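Probable aminotransferase (Pseudomonas aeruginosa, PDB 5YKR) carries covalently bound pyridoxal phosphate and is probably an enzyme of the class-III aminotransferase family, with two chains in its assembly. Local coordinates at residues A[13-18]-A[414-419]; A[25-30]-A[75-80]; A[32-37]-A[49-54]; A[60-63]-A[69-72]; A[82-87]-A[423-428]. All blocks are in the same frame, centred on the assembly; numbering follows the deposited sequence.

The five contacts lie in the N- and C-terminal parts of the chain; contacts 2 and 4 involve strands of the small mixed sheet. Contacts 1 and 2 share helix 9-26, contacts 2 and 3 share helix 28-37, and contacts 2 and 4 meet on neighbouring strands. Contact 1 is buried and apolar between its helices. Contact 4, also largely buried, relies on backbone hydrogen bonds of a hairpin. Contacts 2 and 3 are partly buried and depend on single polar groups, one joined by a water, the other by an amide. Contact 5, whose centre lies about 9 Å from the centre of the chain, is buried yet centred on a carboxylate. Contacts 3, 4 and 5 each have several residues near the second subunit.

Contact 1 of 5, residues A[13-18]-A[414-419]; sequences ETLFKR and HLYLLN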
# COMPACT_ATOMS: atom_id res chain seq x y z
N GLU A 13 19.95 25.29 -21.19
CA GLU A 13 20.15 25.87 -19.86
C GLU A 13 19.61 27.31 -19.78
O GLU A 13 18.97 27.69 -18.80
CB GLU A 13 21.65 25.85 -19.53
CG GLU A 13 22.07 26.68 -18.33
CD GLU A 13 21.74 26.00 -17.03
OE1 GLU A 13 21.00 24.98 -17.04
OE2 GLU A 13 22.20 26.48 -16.00
N THR A 14 19.84 28.12 -20.83
CA THR A 14 19.36 29.49 -20.87
C THR A 14 17.82 29.55 -20.81
O THR A 14 17.25 30.32 -20.03
CB THR A 14 19.87 30.22 -22.13
OG1 THR A 14 21.30 30.27 -22.05
CG2 THR A 14 19.34 31.65 -22.23
N LEU A 15 17.18 28.76 -21.62
CA LEU A 15 15.72 28.69 -21.63
C LEU A 15 15.20 28.20 -20.31
O LEU A 15 14.26 28.74 -19.80
CB LEU A 15 15.22 27.80 -22.78
CG LEU A 15 13.69 27.71 -22.90
CD1 LEU A 15 13.07 29.07 -23.02
CD2 LEU A 15 13.30 26.81 -24.05
N PHE A 16 15.86 27.19 -19.75
CA PHE A 16 15.41 26.60 -18.49
C PHE A 16 15.47 27.63 -17.38
O PHE A 16 14.55 27.77 -16.63
CB PHE A 16 16.23 25.36 -18.15
CG PHE A 16 15.73 24.59 -16.94
CD1 PHE A 16 14.40 24.28 -16.77
CD2 PHE A 16 16.64 24.08 -16.00
CE1 PHE A 16 13.97 23.55 -15.66
CE2 PHE A 16 16.20 23.36 -14.90
CZ PHE A 16 14.87 23.09 -14.74
N LYS A 17 16.59 28.35 -17.27
CA LYS A 17 16.68 29.41 -16.26
C LYS A 17 15.60 30.49 -16.41
O LYS A 17 15.05 30.94 -15.42
CB LYS A 17 18.05 30.09 -16.31
CG LYS A 17 19.05 29.56 -15.33
CD LYS A 17 20.36 30.36 -15.45
CE LYS A 17 20.21 31.85 -15.11
NZ LYS A 17 21.01 32.32 -13.94
N ARG A 18 15.34 30.92 -17.63
CA ARG A 18 14.27 31.89 -17.89
C ARG A 18 12.92 31.32 -17.46
O ARG A 18 12.12 32.02 -16.84
CB ARG A 18 14.23 32.26 -19.38
CG ARG A 18 13.30 33.42 -19.68
CD ARG A 18 13.33 33.78 -21.18
NE ARG A 18 12.79 32.81 -22.16
CZ ARG A 18 11.55 32.29 -22.18
NH1 ARG A 18 10.69 32.52 -21.23
NH2 ARG A 18 11.19 31.47 -23.16
N HIS A 414 9.29 20.07 -20.01
CA HIS A 414 8.17 19.97 -19.10
C HIS A 414 7.79 21.32 -18.50
O HIS A 414 6.60 21.64 -18.40
CB HIS A 414 8.45 19.01 -17.97
CG HIS A 414 8.41 17.55 -18.33
ND1 HIS A 414 9.36 16.90 -19.08
CD2 HIS A 414 7.53 16.59 -17.96
CE1 HIS A 414 9.03 15.62 -19.20
NE2 HIS A 414 7.93 15.41 -18.52
N LEU A 415 8.79 22.12 -18.13
CA LEU A 415 8.49 23.41 -17.52
C LEU A 415 7.94 24.42 -18.52
O LEU A 415 7.04 25.20 -18.17
CB LEU A 415 9.75 23.98 -16.85
CG LEU A 415 9.56 25.26 -16.03
CD1 LEU A 415 8.50 25.08 -14.95
CD2 LEU A 415 10.88 25.68 -15.42
N TYR A 416 8.47 24.42 -19.74
CA TYR A 416 7.96 25.32 -20.79
C TYR A 416 6.47 25.06 -20.99
O TYR A 416 5.66 26.01 -21.05
CB TYR A 416 8.73 25.08 -22.07
CG TYR A 416 8.44 26.07 -23.17
CD1 TYR A 416 7.34 25.93 -23.97
CD2 TYR A 416 9.28 27.17 -23.38
CE1 TYR A 416 7.07 26.81 -25.00
CE2 TYR A 416 9.02 28.07 -24.39
CZ TYR A 416 7.89 27.88 -25.19
OH TYR A 416 7.61 28.76 -26.19
N LEU A 417 6.07 23.79 -21.04
CA LEU A 417 4.67 23.44 -21.20
C LEU A 417 3.85 23.82 -19.97
O LEU A 417 2.75 24.38 -20.08
CB LEU A 417 4.51 21.97 -21.58
CG LEU A 417 4.40 21.77 -23.08
CD1 LEU A 417 5.70 22.13 -23.78
CD2 LEU A 417 4.04 20.38 -23.45
N LEU A 418 4.37 23.53 -18.79
CA LEU A 418 3.65 23.85 -17.53
C LEU A 418 3.32 25.34 -17.44
O LEU A 418 2.18 25.75 -17.16
CB LEU A 418 4.49 23.38 -16.33
CG LEU A 418 3.89 23.58 -14.94
CD1 LEU A 418 4.46 22.54 -13.96
CD2 LEU A 418 4.02 25.00 -14.39
N ASN A 419 4.34 26.17 -17.70
CA ASN A 419 4.14 27.63 -17.63
C ASN A 419 3.16 28.18 -18.67
O ASN A 419 2.75 29.34 -18.56
CB ASN A 419 5.49 28.36 -17.80
CG ASN A 419 6.37 28.32 -16.54
OD1 ASN A 419 5.90 28.20 -15.41
ND2 ASN A 419 7.70 28.46 -16.78
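A helix-helix interface joins helix 9-26, close to the start of the chain, to helix 407-418, with Phe16 on Leu415 and Leu15 and Arg18 on Tyr416. The local axes come no closer than 10.0 Å and the nearest CA atoms, of Phe16 and Leu415, are 7.7 Å apart, evidence that side chains rather than backbones fill the gap. The N-to-C directions of the two segments differ by 39°. Leu415 uses a single methyl, CD2, which lies 3.8 Å from CE1 of Phe16 and meets the ring obliquely. The two side chains cross at about a right angle. With chi1 of Phe16 at -173°, CG is anti to the backbone N and the ring is carried across to Leu415. Nearby, CD2 of Leu15 comes to 4.1 Å from CD2 of Tyr416. Arg18 turns the edge of its guanidinium to the same tyrosine, NH2 lying 4.2 Å from CE2 of Tyr416. Glu455 of helix 439-456 links both polar ends, through a salt bridge to Arg18 and a hydrogen bond to the Tyr416 hydroxyl. Phe16 also packs on Pro316 of the second subunit. Such association of an N-terminal helix with the C-terminal helices is characteristic of the small domain in fold-type I pyridoxal-phosphate enzymes.

Contact 2 of 5, residues A[25-30]-A[75-80]; sequences ELHPRS and QQYVDF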
# COMPACT_ATOMS: atom_id res chain seq x y z
N GLU A 25 7.33 33.73 -10.97
CA GLU A 25 6.45 34.88 -11.18
C GLU A 25 4.99 34.47 -11.30
O GLU A 25 4.14 35.15 -10.77
CB GLU A 25 6.84 35.67 -12.42
CG GLU A 25 8.17 36.38 -12.38
CD GLU A 25 8.61 36.86 -13.78
OE1 GLU A 25 7.76 36.92 -14.74
OE2 GLU A 25 9.82 37.17 -13.90
N LEU A 26 4.73 33.37 -11.99
CA LEU A 26 3.36 32.91 -12.25
C LEU A 26 2.73 32.18 -11.09
O LEU A 26 1.50 32.13 -11.03
CB LEU A 26 3.37 31.95 -13.46
CG LEU A 26 3.55 32.58 -14.84
CD1 LEU A 26 3.74 31.48 -15.88
CD2 LEU A 26 2.36 33.45 -15.23
N HIS A 27 3.54 31.58 -10.20
CA HIS A 27 2.97 30.72 -9.15
C HIS A 27 3.37 31.13 -7.72
O HIS A 27 3.81 30.29 -6.94
CB HIS A 27 3.32 29.25 -9.44
CG HIS A 27 3.13 28.85 -10.88
ND1 HIS A 27 4.14 28.91 -11.82
CD2 HIS A 27 2.02 28.41 -11.54
CE1 HIS A 27 3.67 28.49 -12.98
NE2 HIS A 27 2.39 28.20 -12.85
N PRO A 28 3.14 32.40 -7.34
CA PRO A 28 3.67 32.82 -6.03
C PRO A 28 3.01 32.15 -4.82
O PRO A 28 3.68 31.91 -3.82
CB PRO A 28 3.45 34.35 -6.04
CG PRO A 28 2.30 34.56 -6.98
CD PRO A 28 2.53 33.51 -8.06
N ARG A 29 1.73 31.88 -4.89
CA ARG A 29 1.06 31.24 -3.78
C ARG A 29 1.53 29.78 -3.61
O ARG A 29 1.69 29.34 -2.48
CB ARG A 29 -0.45 31.32 -3.91
CG ARG A 29 -0.98 32.73 -3.87
CD ARG A 29 -2.46 32.80 -4.15
NE ARG A 29 -3.25 32.14 -3.12
CZ ARG A 29 -4.58 32.15 -3.09
NH1 ARG A 29 -5.30 32.80 -4.02
NH2 ARG A 29 -5.20 31.53 -2.10
N SER A 30 1.78 29.05 -4.69
CA SER A 30 2.38 27.71 -4.53
C SER A 30 3.77 27.80 -3.92
O SER A 30 4.10 26.97 -3.08
CB SER A 30 2.38 26.93 -5.87
OG SER A 30 1.08 26.44 -6.11
N GLN A 75 -4.13 29.59 -12.03
CA GLN A 75 -3.70 29.12 -13.33
C GLN A 75 -4.45 27.87 -13.68
O GLN A 75 -4.69 27.00 -12.79
CB GLN A 75 -2.21 28.81 -13.34
CG GLN A 75 -1.33 30.02 -13.11
CD GLN A 75 -1.25 30.88 -14.33
OE1 GLN A 75 -1.84 31.93 -14.35
NE2 GLN A 75 -0.60 30.38 -15.39
N GLN A 76 -4.79 27.74 -14.95
CA GLN A 76 -5.54 26.59 -15.47
C GLN A 76 -4.67 25.80 -16.38
O GLN A 76 -3.90 26.36 -17.16
CB GLN A 76 -6.82 27.04 -16.18
CG GLN A 76 -7.81 27.65 -15.21
CD GLN A 76 -9.20 27.85 -15.80
OE1 GLN A 76 -9.76 27.01 -16.52
NE2 GLN A 76 -9.76 29.01 -15.50
N TYR A 77 -4.82 24.47 -16.36
CA TYR A 77 -4.03 23.55 -17.13
C TYR A 77 -4.91 22.51 -17.79
O TYR A 77 -5.95 22.14 -17.23
CB TYR A 77 -3.02 22.80 -16.23
CG TYR A 77 -2.18 23.69 -15.35
CD1 TYR A 77 -2.68 24.18 -14.16
CD2 TYR A 77 -0.90 24.09 -15.74
CE1 TYR A 77 -1.94 25.07 -13.38
CE2 TYR A 77 -0.13 24.91 -14.94
CZ TYR A 77 -0.65 25.41 -13.75
OH TYR A 77 0.14 26.26 -13.00
N VAL A 78 -4.47 22.02 -18.95
CA VAL A 78 -4.90 20.73 -19.46
C VAL A 78 -3.87 19.71 -18.95
O VAL A 78 -2.65 19.92 -18.96
CB VAL A 78 -5.07 20.61 -20.98
CG1 VAL A 78 -3.94 21.15 -21.71
CG2 VAL A 78 -5.23 19.16 -21.39
N ASP A 79 -4.41 18.61 -18.43
CA ASP A 79 -3.63 17.59 -17.72
C ASP A 79 -3.47 16.35 -18.56
O ASP A 79 -4.44 15.57 -18.76
CB ASP A 79 -4.29 17.30 -16.38
CG ASP A 79 -3.42 16.49 -15.46
OD1 ASP A 79 -2.32 16.06 -15.87
OD2 ASP A 79 -3.86 16.21 -14.30
N PHE A 80 -2.23 16.14 -19.06
CA PHE A 80 -1.81 14.89 -19.68
C PHE A 80 -0.97 13.98 -18.75
O PHE A 80 -0.51 12.90 -19.16
CB PHE A 80 -1.00 15.18 -20.98
CG PHE A 80 -1.81 15.73 -22.13
CD1 PHE A 80 -2.58 14.88 -22.89
CD2 PHE A 80 -1.88 17.08 -22.38
CE1 PHE A 80 -3.34 15.35 -23.94
CE2 PHE A 80 -2.65 17.56 -23.44
CZ PHE A 80 -3.34 16.70 -24.21
O HOH W 1 1.42 28.08 -15.46
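The His27 imidazole and the Tyr77 phenol approach from opposite directions and meet edge-on, each close to the plane of the other's ring, with NE2 of His27 3.0 Å from OH of Tyr77. CB of the preceding Leu26 sits 3.4 Å above one imidazole face of His27, nearer the ring's margin than its centre. The place is a helix-to-helix junction set against a sheet: His27 is the first residue to leave the conformation of helix 9-26 and holds the N-cap position of helix 28-37, while Tyr77 belongs to strand 76-79. Two bonds beyond the segments help fix the flat groups, one from ND1 of His27 to the Phe23 carbonyl oxygen and one between the Tyr77 hydroxyl and Asp71. Asp73 binds the backbone N atoms of Arg29 and Ser30, tying the start of helix 28-37 to the same region. Gln75 adds an aliphatic contact, its CG 4.0 Å from CD2 of His27, and its amide plane stands 82° from the imidazole. A bend at chi2 (-75°) directs NE2 of Gln75 to a bridging water. This water accepts a hydrogen bond of 3.1 Å from NE2 of Gln75 and is hydrogen-bonded to NE2 of His27 at 2.8 Å.

Contact 3 of 5, residues A[32-37]-A[49-54]; sequences QAYREN and WMQQWP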
# COMPACT_ATOMS: atom_id res chain seq x y z
N GLN A 32 4.87 30.16 -1.84
CA GLN A 32 4.65 30.47 -0.43
C GLN A 32 4.25 29.21 0.33
O GLN A 32 4.74 28.93 1.44
CB GLN A 32 3.59 31.57 -0.32
CG GLN A 32 3.08 31.95 1.07
CD GLN A 32 2.00 33.07 0.98
OE1 GLN A 32 1.21 33.17 -0.01
NE2 GLN A 32 1.97 33.94 1.99
N ALA A 33 3.35 28.44 -0.28
CA ALA A 33 2.94 27.17 0.32
C ALA A 33 4.13 26.23 0.51
O ALA A 33 4.22 25.52 1.50
CB ALA A 33 1.85 26.51 -0.50
N TYR A 34 5.05 26.19 -0.46
CA TYR A 34 6.23 25.33 -0.36
C TYR A 34 7.09 25.71 0.84
O TYR A 34 7.56 24.84 1.56
CB TYR A 34 7.05 25.39 -1.64
CG TYR A 34 8.15 24.38 -1.73
CD1 TYR A 34 7.90 23.03 -1.66
CD2 TYR A 34 9.49 24.79 -1.88
CE1 TYR A 34 8.93 22.10 -1.74
CE2 TYR A 34 10.51 23.87 -1.98
CZ TYR A 34 10.24 22.53 -1.90
OH TYR A 34 11.29 21.64 -1.99
N ARG A 35 7.28 27.01 1.06
CA ARG A 35 8.07 27.45 2.22
C ARG A 35 7.45 26.92 3.52
O ARG A 35 8.15 26.47 4.44
CB ARG A 35 8.17 28.98 2.26
CG ARG A 35 9.07 29.56 1.18
CD ARG A 35 9.39 31.06 1.42
NE ARG A 35 8.23 31.85 0.98
CZ ARG A 35 7.29 32.43 1.75
NH1 ARG A 35 7.35 32.38 3.09
NH2 ARG A 35 6.27 33.08 1.16
N GLU A 36 6.14 27.00 3.60
CA GLU A 36 5.43 26.47 4.76
C GLU A 36 5.50 24.92 4.84
O GLU A 36 5.79 24.37 5.90
CB GLU A 36 3.99 26.94 4.76
CG GLU A 36 3.10 26.48 5.89
CD GLU A 36 1.74 27.24 5.92
OE1 GLU A 36 1.53 28.20 5.12
OE2 GLU A 36 0.86 26.88 6.78
N ASN A 37 5.23 24.25 3.73
CA ASN A 37 5.24 22.79 3.72
C ASN A 37 6.61 22.21 4.00
O ASN A 37 6.70 21.11 4.58
CB ASN A 37 4.66 22.23 2.40
CG ASN A 37 3.18 21.93 2.48
OD1 ASN A 37 2.62 21.72 3.57
ND2 ASN A 37 2.55 21.73 1.32
N TRP A 49 8.46 12.27 -4.24
CA TRP A 49 8.41 12.40 -5.70
C TRP A 49 7.85 13.74 -6.15
O TRP A 49 8.21 14.22 -7.26
CB TRP A 49 7.61 11.29 -6.36
CG TRP A 49 7.95 9.88 -6.01
CD1 TRP A 49 8.95 9.42 -5.22
CD2 TRP A 49 7.27 8.75 -6.51
NE1 TRP A 49 8.93 8.04 -5.20
CE2 TRP A 49 7.89 7.61 -5.97
CE3 TRP A 49 6.16 8.58 -7.36
CZ2 TRP A 49 7.44 6.32 -6.27
CZ3 TRP A 49 5.76 7.32 -7.68
CH2 TRP A 49 6.37 6.21 -7.14
N MET A 50 7.03 14.37 -5.31
CA MET A 50 6.36 15.61 -5.75
C MET A 50 7.36 16.77 -5.87
O MET A 50 7.10 17.76 -6.54
CB MET A 50 5.23 15.95 -4.78
CG MET A 50 4.10 14.97 -4.82
SD MET A 50 2.90 15.28 -3.53
CE MET A 50 1.65 14.10 -3.91
N GLN A 51 8.51 16.64 -5.23
CA GLN A 51 9.59 17.63 -5.36
C GLN A 51 10.23 17.63 -6.78
O GLN A 51 10.99 18.52 -7.14
CB GLN A 51 10.64 17.37 -4.27
CG GLN A 51 11.34 18.53 -3.72
CD GLN A 51 12.35 18.10 -2.66
OE1 GLN A 51 13.06 17.09 -2.79
NE2 GLN A 51 12.45 18.91 -1.62
N GLN A 52 9.89 16.63 -7.59
CA GLN A 52 10.56 16.38 -8.85
C GLN A 52 9.82 16.93 -10.05
O GLN A 52 10.29 16.74 -11.18
CB GLN A 52 10.87 14.86 -9.05
CG GLN A 52 11.69 14.36 -7.88
CD GLN A 52 12.11 12.93 -7.97
OE1 GLN A 52 12.19 12.37 -9.04
NE2 GLN A 52 12.40 12.34 -6.79
N TRP A 53 8.70 17.62 -9.84
CA TRP A 53 8.17 18.47 -10.89
C TRP A 53 9.23 19.53 -11.25
O TRP A 53 10.02 19.92 -10.44
CB TRP A 53 6.87 19.10 -10.45
CG TRP A 53 5.69 18.15 -10.39
CD1 TRP A 53 5.31 17.39 -9.31
CD2 TRP A 53 4.70 17.92 -11.38
NE1 TRP A 53 4.19 16.66 -9.60
CE2 TRP A 53 3.78 16.98 -10.86
CE3 TRP A 53 4.48 18.44 -12.68
CZ2 TRP A 53 2.67 16.57 -11.57
CZ3 TRP A 53 3.38 17.98 -13.39
CH2 TRP A 53 2.49 17.08 -12.82
N PRO A 54 9.22 20.04 -12.48
CA PRO A 54 10.23 21.02 -12.83
C PRO A 54 9.70 22.39 -12.25
O PRO A 54 8.52 22.55 -11.96
CB PRO A 54 10.21 20.95 -14.32
CG PRO A 54 8.78 20.72 -14.64
CD PRO A 54 8.33 19.72 -13.61
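This is a polar contact carried by one pair of side chains, Tyr34 and Gln51, linking helix 28-37 to the 3-10 turn in the connection that follows it before strand 61-65. The evidence for so narrow a bridge is direct: the nearest CA atoms, those of Tyr34 and Gln51, are 9.8 Å apart, and just 72 Å² is buried in total. Tyr34 reaches out because its CG is anti to the backbone N (chi1 -170°), which directs the ring at the turn. From the other side Gln51 runs extended beyond CG. Its NE2 donates to OH of Tyr34 over 3.0 Å with an N-H...O angle of 154°, a moderately bent bond whose acceptor is tilted out of the amide plane. CG of Gln51 lies 3.6 Å from OH of Tyr34, so CG as well as NE2 is close to the hydroxyl. The side chains cross at about a right angle, the ring and amide planes being 68° apart, with NE2 at the hydroxyl edge of the ring. The turn itself faces the second subunit, where Trp49, Gln52 and Trp53 find carbonyl acceptors. The Tyr34 hydroxyl is also hydrogen-bonded to Arg38, and OE1 of Gln51 to the backbone N of Phe314 of the second subunit. Gln51 therefore has both amide ends engaged, which fixes its flip state and connects helix 28-37 with that subunit.

Contact 4 of 5, residues A[60-63]-A[69-72]; sequences LVKE and VTDI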
# COMPACT_ATOMS: atom_id res chain seq x y z
N LEU A 60 0.35 23.63 -5.91
CA LEU A 60 -0.79 23.22 -5.08
C LEU A 60 -2.06 23.33 -5.93
O LEU A 60 -2.34 24.36 -6.55
CB LEU A 60 -0.96 23.99 -3.78
CG LEU A 60 -0.26 23.39 -2.55
CD1 LEU A 60 1.24 23.59 -2.76
CD2 LEU A 60 -0.72 24.03 -1.26
N VAL A 61 -2.79 22.23 -5.97
CA VAL A 61 -4.04 22.15 -6.71
C VAL A 61 -5.20 22.66 -5.91
O VAL A 61 -5.37 22.23 -4.76
CB VAL A 61 -4.29 20.72 -7.22
CG1 VAL A 61 -5.67 20.57 -7.89
CG2 VAL A 61 -3.16 20.29 -8.14
N LYS A 62 -6.03 23.49 -6.53
CA LYS A 62 -7.33 23.91 -5.95
C LYS A 62 -8.43 22.94 -6.30
O LYS A 62 -9.14 22.44 -5.41
CB LYS A 62 -7.70 25.30 -6.47
CG LYS A 62 -8.99 25.88 -5.91
CD LYS A 62 -9.19 27.31 -6.39
CE LYS A 62 -9.73 27.39 -7.81
NZ LYS A 62 -9.81 28.82 -8.30
N GLU A 63 -8.60 22.67 -7.59
CA GLU A 63 -9.60 21.70 -8.03
C GLU A 63 -9.26 21.16 -9.40
O GLU A 63 -8.50 21.76 -10.18
CB GLU A 63 -11.00 22.29 -8.02
CG GLU A 63 -11.14 23.46 -8.94
CD GLU A 63 -12.48 24.10 -8.81
OE1 GLU A 63 -13.26 23.73 -7.89
OE2 GLU A 63 -12.77 24.97 -9.65
N VAL A 69 -7.18 21.12 -14.66
CA VAL A 69 -6.68 21.38 -13.30
C VAL A 69 -6.57 22.89 -13.10
O VAL A 69 -6.09 23.56 -14.01
CB VAL A 69 -5.31 20.73 -13.12
CG1 VAL A 69 -4.65 21.09 -11.77
CG2 VAL A 69 -5.46 19.24 -13.25
N THR A 70 -6.95 23.38 -11.93
CA THR A 70 -6.74 24.76 -11.54
C THR A 70 -5.91 24.78 -10.28
O THR A 70 -6.23 24.06 -9.33
CB THR A 70 -8.07 25.50 -11.29
OG1 THR A 70 -8.91 25.42 -12.45
CG2 THR A 70 -7.84 26.93 -10.94
N ASP A 71 -4.83 25.54 -10.27
CA ASP A 71 -3.97 25.66 -9.10
C ASP A 71 -4.42 26.79 -8.15
O ASP A 71 -5.36 27.52 -8.43
CB ASP A 71 -2.49 25.72 -9.50
CG ASP A 71 -2.05 27.04 -10.11
OD1 ASP A 71 -2.79 28.04 -9.97
OD2 ASP A 71 -0.93 27.07 -10.68
N ILE A 72 -3.73 26.95 -7.03
CA ILE A 72 -4.12 27.94 -6.06
C ILE A 72 -3.78 29.36 -6.44
O ILE A 72 -4.25 30.28 -5.79
CB ILE A 72 -3.60 27.60 -4.64
CG1 ILE A 72 -2.07 27.60 -4.57
CG2 ILE A 72 -4.21 26.27 -4.13
CD1 ILE A 72 -1.56 27.57 -3.13
O HOH W 2 -7.31 29.36 -7.68
O HOH W 3 -10.03 22.92 -12.84
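The Lys62 chain runs alongside Thr70 in the same direction, its CE resting 3.7 Å from CG2 of Thr70. A bend at chi3 (79°) curls the ammonium end of the lysine over this methyl, where NZ donates to a water that in turn donates to O of Asp71. Leu60 and Ile72 make an apolar pair whose side chains cross obliquely, CB of Leu60 being 3.7 Å from CD1 of Ile72. A second apolar touch is CG2 of Val61 on CG1 of Val69 at 4.0 Å. The backbone is a beta hairpin, strand 61-65 against strand 68-71, interrupted by a classic beta bulge: Lys62 and Glu63 both face Thr70, and the register slips by one residue. The Thr70 carbonyl oxygen therefore accepts twice, from N of Lys62 at 2.9 Å and from N of Glu63 at 3.3 Å. The return bond, N of Thr70 to O of Glu63, is short at 2.8 Å and nearly straight, with an N-H...O angle of 171°. Past the bulge Val61 and Asp71 form a non-hydrogen-bonded pair, after which N of Ile72 donates to O of Leu60 over 3.0 Å. Val61 also makes backbone hydrogen bonds to the second subunit, on which Leu60 packs against Pro113. Beside Thr70 a second water is hydrogen-bonded to OG1 of Thr70 at 2.8 Å and donates to O of Glu63.

Contact 5 of 5, residues A[82-87]-A[423-428]; sequences LGDSGA and LLTPFH
In the loop 82-87, Asp84 makes the contact, meeting Thr425, Phe427 and His428. Asp84 and Ser85 are the central residues of a type I' turn from Gly83 to Gly86. Chi1 of Asp84 (-168°) places CG anti to the backbone N, carrying the carboxylate over to the second segment. There OG1 of Thr425 donates to OD1 of Asp84 at 2.7 Å, from above the carboxylate plane rather than within it. The same OD1 lies 3.5 Å from ND1 of His428, at the edge of an imidazole nearly coplanar with the carboxylate. OD2 of Asp84 is 3.5 Å from CD2 of Phe427, whose ring plane is turned 74° from that of the carboxylate. Further on, N of Gly86 closes the turn on O of Gly83 at 3.0 Å. Asp84 also packs against Thr328 of the second subunit. The second segment makes its own type I turn, Thr425 to His428, so the Asp84 carboxylate links a type I' turn to a type I turn; the joining of N- and C-terminal parts of the chain is in keeping with a fold-type I aminotransferase.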
# COMPACT_ATOMS: atom_id res chain seq x y z
N LEU A 82 -2.18 13.29 -15.40
CA LEU A 82 -3.29 12.49 -14.83
C LEU A 82 -2.82 11.68 -13.61
O LEU A 82 -2.99 10.45 -13.54
CB LEU A 82 -3.95 11.63 -15.89
CG LEU A 82 -4.62 12.43 -17.01
CD1 LEU A 82 -5.13 11.50 -18.11
CD2 LEU A 82 -5.77 13.29 -16.45
N GLY A 83 -2.19 12.38 -12.67
CA GLY A 83 -1.77 11.71 -11.42
C GLY A 83 -0.69 10.67 -11.65
O GLY A 83 -0.59 9.69 -10.94
N ASP A 84 0.17 10.92 -12.62
CA ASP A 84 1.14 9.91 -13.09
C ASP A 84 0.46 8.60 -13.39
O ASP A 84 0.89 7.54 -12.93
CB ASP A 84 2.31 9.77 -12.11
CG ASP A 84 3.44 8.99 -12.68
OD1 ASP A 84 3.80 9.26 -13.89
OD2 ASP A 84 4.02 8.16 -11.95
N SER A 85 -0.67 8.70 -14.11
CA SER A 85 -1.51 7.57 -14.50
C SER A 85 -2.50 7.09 -13.40
O SER A 85 -3.40 6.33 -13.71
CB SER A 85 -0.69 6.43 -15.13
OG SER A 85 0.15 6.98 -16.11
N GLY A 86 -2.37 7.58 -12.15
CA GLY A 86 -3.34 7.24 -11.10
C GLY A 86 -4.77 7.72 -11.42
O GLY A 86 -5.76 7.19 -10.93
N ALA A 87 -4.85 8.76 -12.22
CA ALA A 87 -6.11 9.32 -12.71
C ALA A 87 -6.28 9.14 -14.23
O ALA A 87 -6.78 10.02 -14.93
CB ALA A 87 -6.25 10.80 -12.32
N LEU A 423 0.14 20.24 -18.32
CA LEU A 423 0.88 19.38 -17.41
C LEU A 423 1.23 18.03 -18.04
O LEU A 423 0.37 17.32 -18.54
CB LEU A 423 0.02 19.10 -16.14
CG LEU A 423 -0.34 20.31 -15.31
CD1 LEU A 423 -1.31 19.96 -14.20
CD2 LEU A 423 0.90 20.96 -14.76
N LEU A 424 2.48 17.68 -17.90
CA LEU A 424 3.03 16.39 -18.28
C LEU A 424 3.67 15.79 -17.05
O LEU A 424 4.31 16.51 -16.25
CB LEU A 424 4.09 16.54 -19.36
CG LEU A 424 3.51 17.13 -20.63
CD1 LEU A 424 4.65 17.64 -21.49
CD2 LEU A 424 2.68 16.12 -21.36
N THR A 425 3.56 14.48 -16.86
CA THR A 425 4.15 13.87 -15.70
C THR A 425 5.65 14.08 -15.69
O THR A 425 6.30 13.95 -16.73
CB THR A 425 3.78 12.41 -15.57
OG1 THR A 425 4.33 11.91 -14.34
CG2 THR A 425 4.29 11.56 -16.71
N PRO A 426 6.22 14.41 -14.52
CA PRO A 426 7.64 14.76 -14.56
C PRO A 426 8.53 13.60 -14.74
O PRO A 426 9.70 13.79 -15.04
CB PRO A 426 7.88 15.44 -13.22
CG PRO A 426 6.82 14.99 -12.35
CD PRO A 426 5.62 14.71 -13.22
N PHE A 427 8.02 12.38 -14.61
CA PHE A 427 8.89 11.18 -14.58
C PHE A 427 9.08 10.53 -15.91
O PHE A 427 9.79 9.54 -16.01
CB PHE A 427 8.33 10.13 -13.59
CG PHE A 427 7.86 10.73 -12.30
CD1 PHE A 427 8.71 11.42 -11.50
CD2 PHE A 427 6.54 10.61 -11.91
CE1 PHE A 427 8.24 12.02 -10.31
CE2 PHE A 427 6.09 11.16 -10.76
CZ PHE A 427 6.91 11.91 -9.97
N HIS A 428 8.41 11.06 -16.94
CA HIS A 428 8.42 10.42 -18.27
C HIS A 428 8.42 11.54 -19.31
O HIS A 428 8.14 12.67 -18.98
CB HIS A 428 7.17 9.50 -18.46
CG HIS A 428 7.03 8.41 -17.43
ND1 HIS A 428 6.21 8.45 -16.31
CD2 HIS A 428 7.71 7.25 -17.34
CE1 HIS A 428 6.40 7.33 -15.60
NE2 HIS A 428 7.27 6.58 -16.23